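Local coordinates for protein RNA-dependent RNA polymerase (Qualyub virus, PDB 6DX1) that probably cleaves ubiquitin from host proteins, serving as the viral ovarian tumor (OTU) domain cysteine protease of a nairovirus polymerase, at residues Val23-Glu28 with Asp122-Thr127; Phe30-Thr35 with Asp152-Ile157; Asp38-Phe43 with Glu59-Cys64; Pro76-Tyr81 with Gly100-Glu105; Thr114-Lys119 with Leu138-Leu143. One frame throughout, in Å; residues are numbered along the deposited sequence.

From the N terminus, the chain first lays down Val-23-Glu-28 and then Phe-30-Thr-35, whose partners come much later: Asp-122-Thr-127 closes contact 1 and Asp-152-Ile-157 closes contact 2, and the two loops therefore cross. Inside both lie contact 3, which joins helices 41-51 and 57-70, and then contact 4, which joins helix 76-79 to helix 101-111; these two follow in series. Contact 5 nests within contact 2 but crosses contact 1, pairing strands 114-120 and 140-146 between the strands of the other two sheet contacts. Phe-42 and Ala-104 reach Phe-117, tying helical contacts 3 and 4 to the sheet, and a salt bridge from Lys-32 to Asp-123 links contacts 2 and 1.

Contact 1: Val23-Glu28 with Asp122-Thr127; sequences VFSYRE and DDVWVT
Phe-24 and Val-126 form the hydrogen-bonded pair where strands 17-25 and 125-132 run antiparallel in the mixed sheet of the OTU domain. Their backbones exchange two hydrogen bonds, the shorter from Val-126 N to Phe-24 O at 2.8 Å. On their buried, tightly packed face Val-126 CB sits over the Phe-24 ring, 3.9 Å from its centroid, and CG1 lies against CE1. The other face is more exposed but also close: Trp-125 CE3 comes 3.3 Å from Phe-24 C, and Ser-25 CB stands 4.2 Å above the six-membered ring of Trp-125. The loose, solvent side is the Arg-27 end, where one water joins Ser-25 OG, Arg-27 N and NH1, and Val-124 O. Arg-27, extended from CG to NE (chi3 -171°), reaches Asp-123: NH1 bonds to the backbone O at 2.8 Å, and NH2 forms a salt bridge with OD2 at 3.2 Å. Asp-123 OD1, also paired with Lys-32, is met by Tyr-26 OH at 2.8 Å from 49° out of the carboxylate plane.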
# COMPACT_ATOMS: atom_id res chain seq x y z
N VAL A 23 13.64 -4.45 11.45
CA VAL A 23 14.54 -3.32 11.65
C VAL A 23 15.69 -3.41 10.65
O VAL A 23 16.50 -4.35 10.70
CB VAL A 23 15.07 -3.28 13.09
CG1 VAL A 23 15.92 -2.03 13.31
CG2 VAL A 23 13.91 -3.31 14.07
N PHE A 24 15.78 -2.42 9.76
CA PHE A 24 16.83 -2.45 8.75
C PHE A 24 16.97 -1.07 8.12
O PHE A 24 16.04 -0.27 8.13
CB PHE A 24 16.54 -3.50 7.66
CG PHE A 24 15.26 -3.24 6.88
CD1 PHE A 24 14.05 -3.75 7.33
CD2 PHE A 24 15.29 -2.55 5.68
CE1 PHE A 24 12.88 -3.55 6.61
CE2 PHE A 24 14.11 -2.35 4.95
CZ PHE A 24 12.91 -2.85 5.42
N SER A 25 18.16 -0.81 7.58
CA SER A 25 18.39 0.40 6.80
C SER A 25 17.85 0.15 5.40
O SER A 25 18.31 -0.77 4.71
CB SER A 25 19.88 0.72 6.80
OG SER A 25 20.21 1.72 5.84
N TYR A 26 16.83 0.92 4.98
CA TYR A 26 16.14 0.53 3.75
C TYR A 26 17.05 0.61 2.53
O TYR A 26 16.84 -0.14 1.57
CB TYR A 26 14.86 1.36 3.54
CG TYR A 26 15.01 2.83 3.16
CD1 TYR A 26 15.38 3.21 1.88
CD2 TYR A 26 14.72 3.83 4.09
CE1 TYR A 26 15.51 4.56 1.53
CE2 TYR A 26 14.83 5.19 3.74
CZ TYR A 26 15.23 5.53 2.46
OH TYR A 26 15.35 6.86 2.12
N ARG A 27 18.07 1.47 2.57
CA ARG A 27 18.98 1.59 1.43
C ARG A 27 19.78 0.32 1.17
O ARG A 27 20.36 0.17 0.08
CB ARG A 27 19.94 2.76 1.65
CG ARG A 27 19.36 4.12 1.32
CD ARG A 27 20.28 5.23 1.80
NE ARG A 27 19.65 6.55 1.71
CZ ARG A 27 18.84 7.05 2.63
NH1 ARG A 27 18.55 6.34 3.72
NH2 ARG A 27 18.31 8.26 2.47
N GLU A 28 19.84 -0.60 2.13
CA GLU A 28 20.53 -1.86 1.88
C GLU A 28 19.72 -2.77 0.96
O GLU A 28 20.30 -3.63 0.28
CB GLU A 28 20.87 -2.55 3.20
CG GLU A 28 20.87 -4.08 3.17
CD GLU A 28 21.48 -4.73 4.42
OE1 GLU A 28 21.13 -4.32 5.55
OE2 GLU A 28 22.28 -5.68 4.26
N ASP A 122 13.01 8.37 10.17
CA ASP A 122 14.24 9.15 10.14
C ASP A 122 14.90 9.13 8.77
O ASP A 122 16.08 9.47 8.65
CB ASP A 122 15.21 8.67 11.23
CG ASP A 122 15.69 7.23 11.02
OD1 ASP A 122 15.28 6.60 10.03
OD2 ASP A 122 16.47 6.73 11.85
N ASP A 123 14.16 8.72 7.73
CA ASP A 123 14.65 8.56 6.35
C ASP A 123 15.84 7.60 6.23
O ASP A 123 16.57 7.64 5.23
CB ASP A 123 15.00 9.90 5.70
CG ASP A 123 15.20 9.78 4.19
OD1 ASP A 123 14.37 9.11 3.52
OD2 ASP A 123 16.21 10.31 3.66
N VAL A 124 16.06 6.70 7.20
CA VAL A 124 17.14 5.73 7.10
C VAL A 124 16.66 4.35 7.52
O VAL A 124 16.81 3.37 6.78
CB VAL A 124 18.35 6.15 7.95
CG1 VAL A 124 19.44 5.08 7.87
CG2 VAL A 124 18.88 7.51 7.49
N TRP A 125 16.08 4.27 8.72
CA TRP A 125 15.78 2.99 9.38
C TRP A 125 14.29 2.69 9.30
O TRP A 125 13.46 3.48 9.76
CB TRP A 125 16.25 3.03 10.83
CG TRP A 125 17.74 2.88 10.93
CD1 TRP A 125 18.67 3.88 10.98
CD2 TRP A 125 18.46 1.66 10.95
NE1 TRP A 125 19.93 3.34 11.04
CE2 TRP A 125 19.83 1.98 11.02
CE3 TRP A 125 18.08 0.31 10.93
CZ2 TRP A 125 20.82 1.00 11.08
CZ3 TRP A 125 19.06 -0.66 10.98
CH2 TRP A 125 20.42 -0.31 11.05
N VAL A 126 13.97 1.54 8.73
CA VAL A 126 12.63 0.96 8.87
C VAL A 126 12.57 0.21 10.18
O VAL A 126 13.54 -0.46 10.57
CB VAL A 126 12.34 0.03 7.68
CG1 VAL A 126 11.11 -0.83 7.95
CG2 VAL A 126 12.16 0.84 6.38
N THR A 127 11.44 0.30 10.89
CA THR A 127 11.28 -0.41 12.16
C THR A 127 10.07 -1.33 12.21
O THR A 127 9.98 -2.14 13.15
CB THR A 127 11.20 0.58 13.33
OG1 THR A 127 10.04 1.42 13.18
CG2 THR A 127 12.47 1.42 13.41
O HOH W 1 18.60 3.58 4.63

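Contact 2: Phe30-Thr35 with Asp152-Ile157; sequences FNKELT and DFLVPI
The contact is an antiparallel strand pair at one margin of the OTU domain's mixed sheet, where strand 30-33, an outermost strand, lies against strand 150-156. Asn-31 with Val-155 and Glu-33 with Phe-153 are the hydrogen-bonded pairs, and the bond from Val-155 N to Asn-31 O is straight, 2.8 Å with 180° at the hydrogen. Between them Lys-32 and Leu-154 form a non-hydrogen-bonded pair and face the same way. On that face Leu-154 CD1 sits over one face of the Phe-30 ring, 4.2 Å from its centroid, and Leu-154 CB lies 3.7 Å from Phe-30 CD1; the two side chains cross at about a right angle. Trp-118 and Tyr-137 bring further rings to Phe-30. The other face is partly polar: Glu-33, its chain extended beyond CG, sets OE1 in the ring plane of Phe-153 at the edge, while OE2 lies 3.6 Å from Val-155 CG2.

Past the strand end Asp-152 holds the departing chain. A water bridges its OD1 to Lys-32 NZ, whose stronger partner is Asp-123. OD2 is shared with His-150 NE2, consistent with the Cys-His-Asp triad of OTU cysteine proteases, so the chain just past the edge strand meets the probable active site. Thr-35 N reaches OD2 on the anti side of the carboxylate, 3.0 Å away and 18° out of its plane.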
# COMPACT_ATOMS: atom_id res chain seq x y z
N PHE A 30 16.67 -1.38 -1.01
CA PHE A 30 15.79 -0.65 -1.89
C PHE A 30 16.44 0.64 -2.35
O PHE A 30 17.29 1.21 -1.65
CB PHE A 30 14.48 -0.22 -1.20
CG PHE A 30 13.66 -1.34 -0.64
CD1 PHE A 30 12.82 -2.09 -1.46
CD2 PHE A 30 13.65 -1.57 0.73
CE1 PHE A 30 12.01 -3.08 -0.92
CE2 PHE A 30 12.85 -2.57 1.27
CZ PHE A 30 12.03 -3.32 0.45
N ASN A 31 15.97 1.14 -3.49
CA ASN A 31 16.14 2.54 -3.87
C ASN A 31 14.79 3.24 -3.74
O ASN A 31 13.76 2.68 -4.14
CB ASN A 31 16.66 2.65 -5.31
CG ASN A 31 18.04 2.04 -5.48
OD1 ASN A 31 18.94 2.32 -4.71
ND2 ASN A 31 18.18 1.17 -6.48
N LYS A 32 14.79 4.44 -3.17
CA LYS A 32 13.55 5.19 -2.94
C LYS A 32 13.26 6.09 -4.13
O LYS A 32 14.17 6.72 -4.69
CB LYS A 32 13.65 6.01 -1.66
CG LYS A 32 12.41 6.82 -1.35
CD LYS A 32 12.56 7.59 -0.06
CE LYS A 32 13.64 8.67 -0.19
NZ LYS A 32 13.55 9.68 0.90
N GLU A 33 11.99 6.13 -4.54
CA GLU A 33 11.51 7.08 -5.53
C GLU A 33 10.42 7.92 -4.89
O GLU A 33 9.40 7.39 -4.44
CB GLU A 33 10.99 6.37 -6.79
CG GLU A 33 12.09 5.54 -7.46
CD GLU A 33 11.72 4.98 -8.81
OE1 GLU A 33 10.58 5.21 -9.27
OE2 GLU A 33 12.58 4.31 -9.43
N LEU A 34 10.65 9.23 -4.84
CA LEU A 34 9.75 10.13 -4.13
C LEU A 34 8.44 10.33 -4.89
O LEU A 34 8.41 10.29 -6.13
CB LEU A 34 10.42 11.48 -3.92
CG LEU A 34 11.62 11.54 -2.98
CD1 LEU A 34 12.19 12.95 -2.96
CD2 LEU A 34 11.19 11.13 -1.58
N THR A 35 7.37 10.56 -4.14
CA THR A 35 6.09 10.97 -4.70
C THR A 35 5.80 12.41 -4.29
O THR A 35 6.35 12.90 -3.30
CB THR A 35 4.94 10.08 -4.22
OG1 THR A 35 4.82 10.21 -2.80
CG2 THR A 35 5.19 8.60 -4.60
N ASP A 152 6.19 6.98 -0.04
CA ASP A 152 7.08 6.96 -1.19
C ASP A 152 7.20 5.54 -1.71
O ASP A 152 6.80 4.57 -1.06
CB ASP A 152 8.44 7.53 -0.82
CG ASP A 152 8.38 9.00 -0.45
OD1 ASP A 152 8.85 9.37 0.64
OD2 ASP A 152 7.85 9.79 -1.28
N PHE A 153 7.77 5.40 -2.91
CA PHE A 153 7.88 4.10 -3.55
C PHE A 153 9.28 3.53 -3.34
O PHE A 153 10.27 4.26 -3.35
CB PHE A 153 7.59 4.21 -5.05
CG PHE A 153 7.72 2.92 -5.80
CD1 PHE A 153 7.04 1.78 -5.39
CD2 PHE A 153 8.47 2.86 -6.96
CE1 PHE A 153 7.15 0.59 -6.10
CE2 PHE A 153 8.58 1.68 -7.68
CZ PHE A 153 7.93 0.54 -7.25
N LEU A 154 9.36 2.22 -3.12
CA LEU A 154 10.65 1.56 -2.90
C LEU A 154 10.86 0.50 -3.98
O LEU A 154 10.00 -0.37 -4.16
CB LEU A 154 10.69 0.92 -1.51
CG LEU A 154 10.70 1.87 -0.32
CD1 LEU A 154 10.48 1.04 0.95
CD2 LEU A 154 11.99 2.64 -0.22
N VAL A 155 11.98 0.57 -4.68
CA VAL A 155 12.34 -0.40 -5.71
C VAL A 155 13.38 -1.36 -5.14
O VAL A 155 14.46 -0.91 -4.75
CB VAL A 155 12.89 0.28 -6.97
CG1 VAL A 155 13.06 -0.77 -8.08
CG2 VAL A 155 11.99 1.41 -7.43
N PRO A 156 13.11 -2.66 -5.10
CA PRO A 156 14.12 -3.60 -4.60
C PRO A 156 15.38 -3.57 -5.45
O PRO A 156 15.32 -3.51 -6.68
CB PRO A 156 13.41 -4.96 -4.68
CG PRO A 156 11.95 -4.63 -4.70
CD PRO A 156 11.85 -3.33 -5.44
N ILE A 157 16.52 -3.60 -4.78
CA ILE A 157 17.81 -3.71 -5.42
C ILE A 157 17.97 -5.13 -5.95
O ILE A 157 17.66 -6.09 -5.24
CB ILE A 157 18.95 -3.36 -4.45
CG1 ILE A 157 18.88 -1.88 -4.07
CG2 ILE A 157 20.30 -3.71 -5.06
CD1 ILE A 157 19.82 -1.52 -2.94
O HOH W 2 10.88 10.15 1.95

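Contact 3: Asp38-Phe43 with Glu59-Cys64; sequences DGNCFF and EVKNMC
Lys-61 NZ, 3.9 Å from Asn-40 OD1 across the contact, is gripped by the backbone oxygen of Ser-92 and, weakly, by a water 3.3 Å away. That same water is hydrogen-bonded to Asn-40 OD1 at 2.8 Å, and the ammonium and the asparagine oxygen are thus joined through solvent. The rest of the contact is apolar. Phe-43, near the start of helix 41-51, offers a ring face to the aliphatic part of Lys-61 on helix 57-70. Lys-61 CG stands over the middle of that face, 3.5 Å from the centroid and 8° off the normal, a CH-pi contact. From there the chain runs out across the rim, CE lying 3.8 Å from Phe-43 CE2, and the turn about chi3 (73°) places CE there. Phe-42 CD2 lies over the opposite face, so the ring is sandwiched. Val-60 CG1 fills in at the edge, in the ring plane, 3.7 Å from CD1, and Cys-64 SG lies further round near CE1.

Helix 41-51 begins at the cysteine of the Asp-Gly-Asn-Cys sequence of OTU cysteine proteases; Cys-41 touches His-150, consistent with the probable catalytic cysteine-histidine pair. The lysine methylenes cover the Phe-43 ring face, while NZ extends past the rim to the Ser-92 oxygen and the water, so ring and charge are served by different parts of one side chain.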
# COMPACT_ATOMS: atom_id res chain seq x y z
N ASP A 38 1.39 15.39 -1.64
CA ASP A 38 -0.00 15.78 -1.49
C ASP A 38 -0.79 14.58 -0.96
O ASP A 38 -0.22 13.54 -0.62
CB ASP A 38 -0.56 16.38 -2.79
CG ASP A 38 -0.77 15.36 -3.92
OD1 ASP A 38 -0.60 14.14 -3.71
OD2 ASP A 38 -1.11 15.80 -5.05
N GLY A 39 -2.10 14.75 -0.86
CA GLY A 39 -2.91 13.68 -0.30
C GLY A 39 -3.09 12.47 -1.19
O GLY A 39 -3.74 11.51 -0.78
N ASN A 40 -2.54 12.50 -2.40
CA ASN A 40 -2.66 11.39 -3.33
C ASN A 40 -1.43 10.50 -3.31
O ASN A 40 -1.31 9.61 -4.16
CB ASN A 40 -2.92 11.91 -4.74
CG ASN A 40 -4.28 12.56 -4.86
OD1 ASN A 40 -5.29 11.94 -4.57
ND2 ASN A 40 -4.31 13.82 -5.27
N CYS A 41 -0.52 10.70 -2.35
CA CYS A 41 0.79 10.06 -2.41
C CYS A 41 0.71 8.53 -2.45
O CYS A 41 1.54 7.89 -3.12
CB CYS A 41 1.64 10.51 -1.21
SG CYS A 41 0.85 10.21 0.38
N PHE A 42 -0.25 7.91 -1.75
CA PHE A 42 -0.39 6.45 -1.83
C PHE A 42 -0.61 6.01 -3.28
O PHE A 42 0.09 5.13 -3.80
CB PHE A 42 -1.55 5.95 -0.96
CG PHE A 42 -1.89 4.50 -1.20
CD1 PHE A 42 -1.24 3.51 -0.48
CD2 PHE A 42 -2.79 4.13 -2.18
CE1 PHE A 42 -1.50 2.16 -0.73
CE2 PHE A 42 -3.05 2.79 -2.44
CZ PHE A 42 -2.41 1.80 -1.71
N PHE A 43 -1.57 6.65 -3.95
CA PHE A 43 -1.87 6.31 -5.34
C PHE A 43 -0.73 6.68 -6.27
O PHE A 43 -0.53 6.02 -7.31
CB PHE A 43 -3.16 7.02 -5.75
CG PHE A 43 -4.35 6.61 -4.92
CD1 PHE A 43 -4.91 5.35 -5.09
CD2 PHE A 43 -4.89 7.48 -3.98
CE1 PHE A 43 -6.01 4.97 -4.34
CE2 PHE A 43 -5.99 7.10 -3.22
CZ PHE A 43 -6.55 5.84 -3.39
N GLU A 59 -5.77 6.81 -12.39
CA GLU A 59 -6.12 5.48 -12.87
C GLU A 59 -6.07 4.45 -11.75
O GLU A 59 -6.83 3.48 -11.76
CB GLU A 59 -5.19 5.06 -14.00
CG GLU A 59 -5.40 5.84 -15.29
CD GLU A 59 -6.86 5.99 -15.69
OE1 GLU A 59 -7.23 7.09 -16.16
OE2 GLU A 59 -7.65 5.03 -15.51
N VAL A 60 -5.16 4.63 -10.78
CA VAL A 60 -5.14 3.72 -9.64
C VAL A 60 -6.39 3.91 -8.80
O VAL A 60 -7.00 2.93 -8.36
CB VAL A 60 -3.86 3.91 -8.81
CG1 VAL A 60 -3.81 2.89 -7.66
CG2 VAL A 60 -2.61 3.77 -9.68
N LYS A 61 -6.79 5.16 -8.55
CA LYS A 61 -8.04 5.39 -7.82
C LYS A 61 -9.21 4.76 -8.56
O LYS A 61 -10.07 4.11 -7.94
CB LYS A 61 -8.28 6.89 -7.62
CG LYS A 61 -7.16 7.58 -6.85
CD LYS A 61 -7.52 9.01 -6.44
CE LYS A 61 -8.55 9.03 -5.32
NZ LYS A 61 -8.82 10.41 -4.84
N ASN A 62 -9.23 4.90 -9.89
CA ASN A 62 -10.29 4.33 -10.71
C ASN A 62 -10.34 2.81 -10.57
O ASN A 62 -11.43 2.23 -10.44
CB ASN A 62 -10.09 4.69 -12.18
CG ASN A 62 -10.48 6.11 -12.51
OD1 ASN A 62 -11.23 6.75 -11.78
ND2 ASN A 62 -9.96 6.61 -13.63
N MET A 63 -9.19 2.14 -10.64
CA MET A 63 -9.22 0.68 -10.62
C MET A 63 -9.63 0.16 -9.26
O MET A 63 -10.25 -0.90 -9.17
CB MET A 63 -7.86 0.10 -11.06
CG MET A 63 -6.72 0.30 -10.09
SD MET A 63 -5.15 -0.38 -10.69
CE MET A 63 -4.92 0.52 -12.23
N CYS A 64 -9.32 0.90 -8.19
CA CYS A 64 -9.80 0.51 -6.86
C CYS A 64 -11.32 0.59 -6.77
O CYS A 64 -11.97 -0.32 -6.24
CB CYS A 64 -9.17 1.41 -5.79
SG CYS A 64 -7.42 1.05 -5.49
O HOH W 3 -6.38 10.22 -2.65

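Contact 4: Pro76-Tyr81 with Gly100-Glu105; sequences PGVHQY and GSVEAE
Two helices of the OTU domain's helical part meet here, the short, weakly bonded helix 76-79 and the start of helix 101-111, and a carboxylate spans the gap. Glu-105 is extended, with CG anti to the backbone N (chi1 177°), and it presents both oxygens to the first turn of the short helix. OE1 takes the N-H of Gly-77 at 3.0 Å, met on the syn side of the carboxylate, and also pairs with Lys-109. OE2 receives a weak bond from Val-78 N, 2.9 Å long but bent to 121° at the hydrogen. Because Gly-77 carries no side chain, its CA can come within 3.0 Å of OE2. The negative group lies where the N-terminal end of a helix may favour it electrostatically. Beside this polar grip the contact is apolar: Val-102 divides its branches, CG2 touching Tyr-81 CD2 at 4.0 Å, while across at about a right angle to Val-78 its CG1 meets Val-78 CG2 at 3.9 Å.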
# COMPACT_ATOMS: atom_id res chain seq x y z
N PRO A 76 -13.40 -7.76 3.00
CA PRO A 76 -13.87 -7.55 4.39
C PRO A 76 -13.23 -6.37 5.09
O PRO A 76 -13.85 -5.78 5.98
CB PRO A 76 -13.49 -8.86 5.10
CG PRO A 76 -13.03 -9.80 4.06
CD PRO A 76 -12.69 -9.04 2.84
N GLY A 77 -11.98 -6.03 4.75
CA GLY A 77 -11.38 -4.86 5.36
C GLY A 77 -12.09 -3.58 4.94
O GLY A 77 -12.37 -2.72 5.78
N VAL A 78 -12.40 -3.46 3.65
CA VAL A 78 -13.15 -2.31 3.14
C VAL A 78 -14.50 -2.22 3.83
O VAL A 78 -14.99 -1.12 4.13
CB VAL A 78 -13.31 -2.41 1.62
CG1 VAL A 78 -14.13 -1.24 1.07
CG2 VAL A 78 -11.95 -2.48 0.92
N HIS A 79 -15.13 -3.38 4.09
CA HIS A 79 -16.46 -3.39 4.69
C HIS A 79 -16.49 -2.75 6.07
O HIS A 79 -17.57 -2.34 6.53
CB HIS A 79 -16.97 -4.83 4.82
CG HIS A 79 -17.11 -5.54 3.52
ND1 HIS A 79 -17.25 -6.90 3.43
CD2 HIS A 79 -17.11 -5.07 2.25
CE1 HIS A 79 -17.34 -7.25 2.16
NE2 HIS A 79 -17.26 -6.16 1.42
N GLN A 80 -15.35 -2.70 6.76
CA GLN A 80 -15.31 -2.10 8.08
C GLN A 80 -15.59 -0.60 8.04
O GLN A 80 -15.99 -0.02 9.06
CB GLN A 80 -13.96 -2.33 8.74
CG GLN A 80 -13.56 -3.79 8.89
CD GLN A 80 -12.16 -3.95 9.45
OE1 GLN A 80 -11.17 -3.54 8.83
NE2 GLN A 80 -12.06 -4.53 10.64
N TYR A 81 -15.40 0.03 6.88
CA TYR A 81 -15.46 1.48 6.77
C TYR A 81 -16.48 1.98 5.75
O TYR A 81 -16.81 3.16 5.78
CB TYR A 81 -14.08 2.04 6.39
CG TYR A 81 -13.01 1.68 7.39
CD1 TYR A 81 -13.00 2.27 8.65
CD2 TYR A 81 -12.02 0.76 7.09
CE1 TYR A 81 -12.02 1.94 9.58
CE2 TYR A 81 -11.03 0.43 8.00
CZ TYR A 81 -11.05 1.03 9.25
OH TYR A 81 -10.08 0.72 10.18
N GLY A 100 -4.64 4.45 1.53
CA GLY A 100 -3.92 3.72 2.56
C GLY A 100 -4.33 2.27 2.66
O GLY A 100 -4.44 1.59 1.63
N SER A 101 -4.56 1.79 3.89
CA SER A 101 -4.83 0.38 4.14
C SER A 101 -6.04 -0.14 3.37
O SER A 101 -6.06 -1.30 2.95
CB SER A 101 -5.03 0.16 5.64
OG SER A 101 -3.87 0.56 6.35
N VAL A 102 -7.07 0.69 3.21
CA VAL A 102 -8.24 0.27 2.44
C VAL A 102 -7.82 -0.14 1.03
O VAL A 102 -8.18 -1.22 0.53
CB VAL A 102 -9.30 1.38 2.42
CG1 VAL A 102 -10.39 1.08 1.40
CG2 VAL A 102 -9.91 1.54 3.81
N GLU A 103 -7.04 0.71 0.36
CA GLU A 103 -6.63 0.43 -1.00
C GLU A 103 -5.52 -0.62 -1.09
O GLU A 103 -5.41 -1.30 -2.11
CB GLU A 103 -6.18 1.74 -1.65
CG GLU A 103 -7.35 2.66 -1.98
CD GLU A 103 -7.89 3.44 -0.78
OE1 GLU A 103 -7.16 3.67 0.21
OE2 GLU A 103 -9.08 3.83 -0.82
N ALA A 104 -4.70 -0.74 -0.04
CA ALA A 104 -3.71 -1.82 -0.03
C ALA A 104 -4.40 -3.17 -0.09
O ALA A 104 -3.98 -4.06 -0.85
CB ALA A 104 -2.82 -1.71 1.21
N GLU A 105 -5.50 -3.34 0.67
CA GLU A 105 -6.28 -4.58 0.56
C GLU A 105 -6.83 -4.75 -0.85
O GLU A 105 -6.69 -5.82 -1.46
CB GLU A 105 -7.43 -4.58 1.57
CG GLU A 105 -8.31 -5.84 1.43
CD GLU A 105 -9.61 -5.77 2.22
OE1 GLU A 105 -10.27 -6.82 2.36
OE2 GLU A 105 -9.95 -4.69 2.73

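Contact 5: Thr114-Lys119 with Leu138-Leu143; sequences TVIFWK and LTAINL
Strands 114-119 and 140-143 run parallel, Thr-114 facing Ala-140 and Phe-117 facing Leu-143, their axes about 4.5 Å apart and 16° from exact alignment. Four backbone bonds zip them together, from Ile-141 N to Thr-114 O (2.8 Å) through to Trp-118 N and Leu-143 O (2.9 Å). On one face Ile-116 CD1 packs on Ala-140 CB at 3.7 Å. On the same face Asn-142, its CG anti to the carbonyl carbon (chi1 -64°), lies beside Trp-118, and OD1 accepts from NE1 at 2.8 Å, nearly straight at 173°; the acceptor lies in the indole plane, the amide is nearly coplanar with it, and Asn-142 ND2 is held by the oxygen of Tyr-137. This is the parallel pairing within the otherwise antiparallel, mixed sheet of the OTU fold, flanked by strands 125-132 and 150-156. Ile-116 CG2 lies over one face of the Trp-118 ring. On the opposite face of the sheet Phe-117 CE1 touches Leu-143 CD1 at 4.0 Å, beneath helices 41-51 and 101-111, which bring Phe-42 and Ala-104 onto Phe-117.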
# COMPACT_ATOMS: atom_id res chain seq x y z
N THR A 114 1.50 -8.89 -3.37
CA THR A 114 1.60 -8.44 -2.00
C THR A 114 1.90 -6.94 -1.97
O THR A 114 2.61 -6.43 -2.83
CB THR A 114 2.69 -9.26 -1.30
OG1 THR A 114 2.28 -10.63 -1.32
CG2 THR A 114 2.94 -8.79 0.12
N VAL A 115 1.33 -6.24 -0.99
CA VAL A 115 1.58 -4.83 -0.76
C VAL A 115 2.14 -4.69 0.65
O VAL A 115 1.55 -5.22 1.60
CB VAL A 115 0.30 -3.99 -0.92
CG1 VAL A 115 0.58 -2.50 -0.63
CG2 VAL A 115 -0.31 -4.16 -2.31
N ILE A 116 3.26 -3.98 0.80
CA ILE A 116 3.90 -3.81 2.11
C ILE A 116 4.13 -2.33 2.38
O ILE A 116 4.64 -1.61 1.52
CB ILE A 116 5.23 -4.58 2.20
CG1 ILE A 116 5.02 -6.05 1.84
CG2 ILE A 116 5.79 -4.46 3.62
CD1 ILE A 116 6.36 -6.80 1.73
N PHE A 117 3.74 -1.89 3.58
CA PHE A 117 4.09 -0.57 4.11
C PHE A 117 5.24 -0.73 5.09
O PHE A 117 5.09 -1.39 6.12
CB PHE A 117 2.93 0.07 4.88
CG PHE A 117 1.67 0.35 4.09
CD1 PHE A 117 1.59 0.17 2.71
CD2 PHE A 117 0.54 0.81 4.77
CE1 PHE A 117 0.40 0.44 2.02
CE2 PHE A 117 -0.65 1.09 4.09
CZ PHE A 117 -0.72 0.91 2.72
N TRP A 118 6.37 -0.07 4.81
CA TRP A 118 7.55 -0.14 5.66
C TRP A 118 7.66 1.18 6.43
O TRP A 118 7.90 2.24 5.82
CB TRP A 118 8.80 -0.39 4.83
CG TRP A 118 8.83 -1.68 4.04
CD1 TRP A 118 8.71 -1.82 2.68
CD2 TRP A 118 9.05 -3.00 4.56
NE1 TRP A 118 8.84 -3.15 2.32
CE2 TRP A 118 9.05 -3.89 3.46
CE3 TRP A 118 9.25 -3.51 5.85
CZ2 TRP A 118 9.23 -5.27 3.62
CZ3 TRP A 118 9.44 -4.88 6.00
CH2 TRP A 118 9.42 -5.74 4.90
N LYS A 119 7.51 1.12 7.75
CA LYS A 119 7.48 2.32 8.59
C LYS A 119 8.88 2.89 8.78
O LYS A 119 9.79 2.19 9.22
CB LYS A 119 6.87 1.99 9.95
CG LYS A 119 6.88 3.16 10.93
CD LYS A 119 6.44 2.70 12.32
CE LYS A 119 6.28 3.88 13.27
NZ LYS A 119 6.05 3.41 14.66
N LEU A 138 10.41 -9.14 -2.39
CA LEU A 138 10.78 -9.21 -3.80
C LEU A 138 9.56 -9.36 -4.70
O LEU A 138 9.61 -8.97 -5.87
CB LEU A 138 11.77 -10.37 -4.03
CG LEU A 138 13.14 -10.15 -3.39
CD1 LEU A 138 13.96 -11.44 -3.42
CD2 LEU A 138 13.89 -9.02 -4.08
N THR A 139 8.45 -9.91 -4.19
CA THR A 139 7.23 -10.08 -4.97
C THR A 139 6.15 -9.08 -4.56
O THR A 139 4.95 -9.36 -4.69
CB THR A 139 6.69 -11.49 -4.84
OG1 THR A 139 6.13 -11.67 -3.52
CG2 THR A 139 7.80 -12.52 -5.08
N ALA A 140 6.55 -7.93 -4.04
CA ALA A 140 5.59 -6.99 -3.48
C ALA A 140 5.71 -5.62 -4.12
O ALA A 140 6.74 -5.26 -4.71
CB ALA A 140 5.77 -6.84 -1.96
N ILE A 141 4.62 -4.86 -4.00
CA ILE A 141 4.69 -3.41 -4.10
C ILE A 141 5.13 -2.91 -2.72
O ILE A 141 4.39 -3.05 -1.74
CB ILE A 141 3.34 -2.80 -4.50
CG1 ILE A 141 2.83 -3.43 -5.79
CG2 ILE A 141 3.47 -1.28 -4.63
CD1 ILE A 141 1.46 -2.90 -6.23
N ASN A 142 6.33 -2.36 -2.65
CA ASN A 142 6.92 -1.87 -1.40
C ASN A 142 6.76 -0.36 -1.30
O ASN A 142 7.20 0.36 -2.19
CB ASN A 142 8.40 -2.24 -1.33
CG ASN A 142 8.62 -3.74 -1.30
OD1 ASN A 142 8.58 -4.36 -0.24
ND2 ASN A 142 8.84 -4.34 -2.47
N LEU A 143 6.17 0.11 -0.20
CA LEU A 143 6.00 1.54 0.02
C LEU A 143 6.74 1.96 1.29
O LEU A 143 6.73 1.24 2.30
CB LEU A 143 4.52 1.91 0.16
CG LEU A 143 3.58 1.60 -1.01
CD1 LEU A 143 2.30 2.41 -0.84
CD2 LEU A 143 4.23 1.92 -2.35
O HOH W 4 2.90 -11.70 -3.82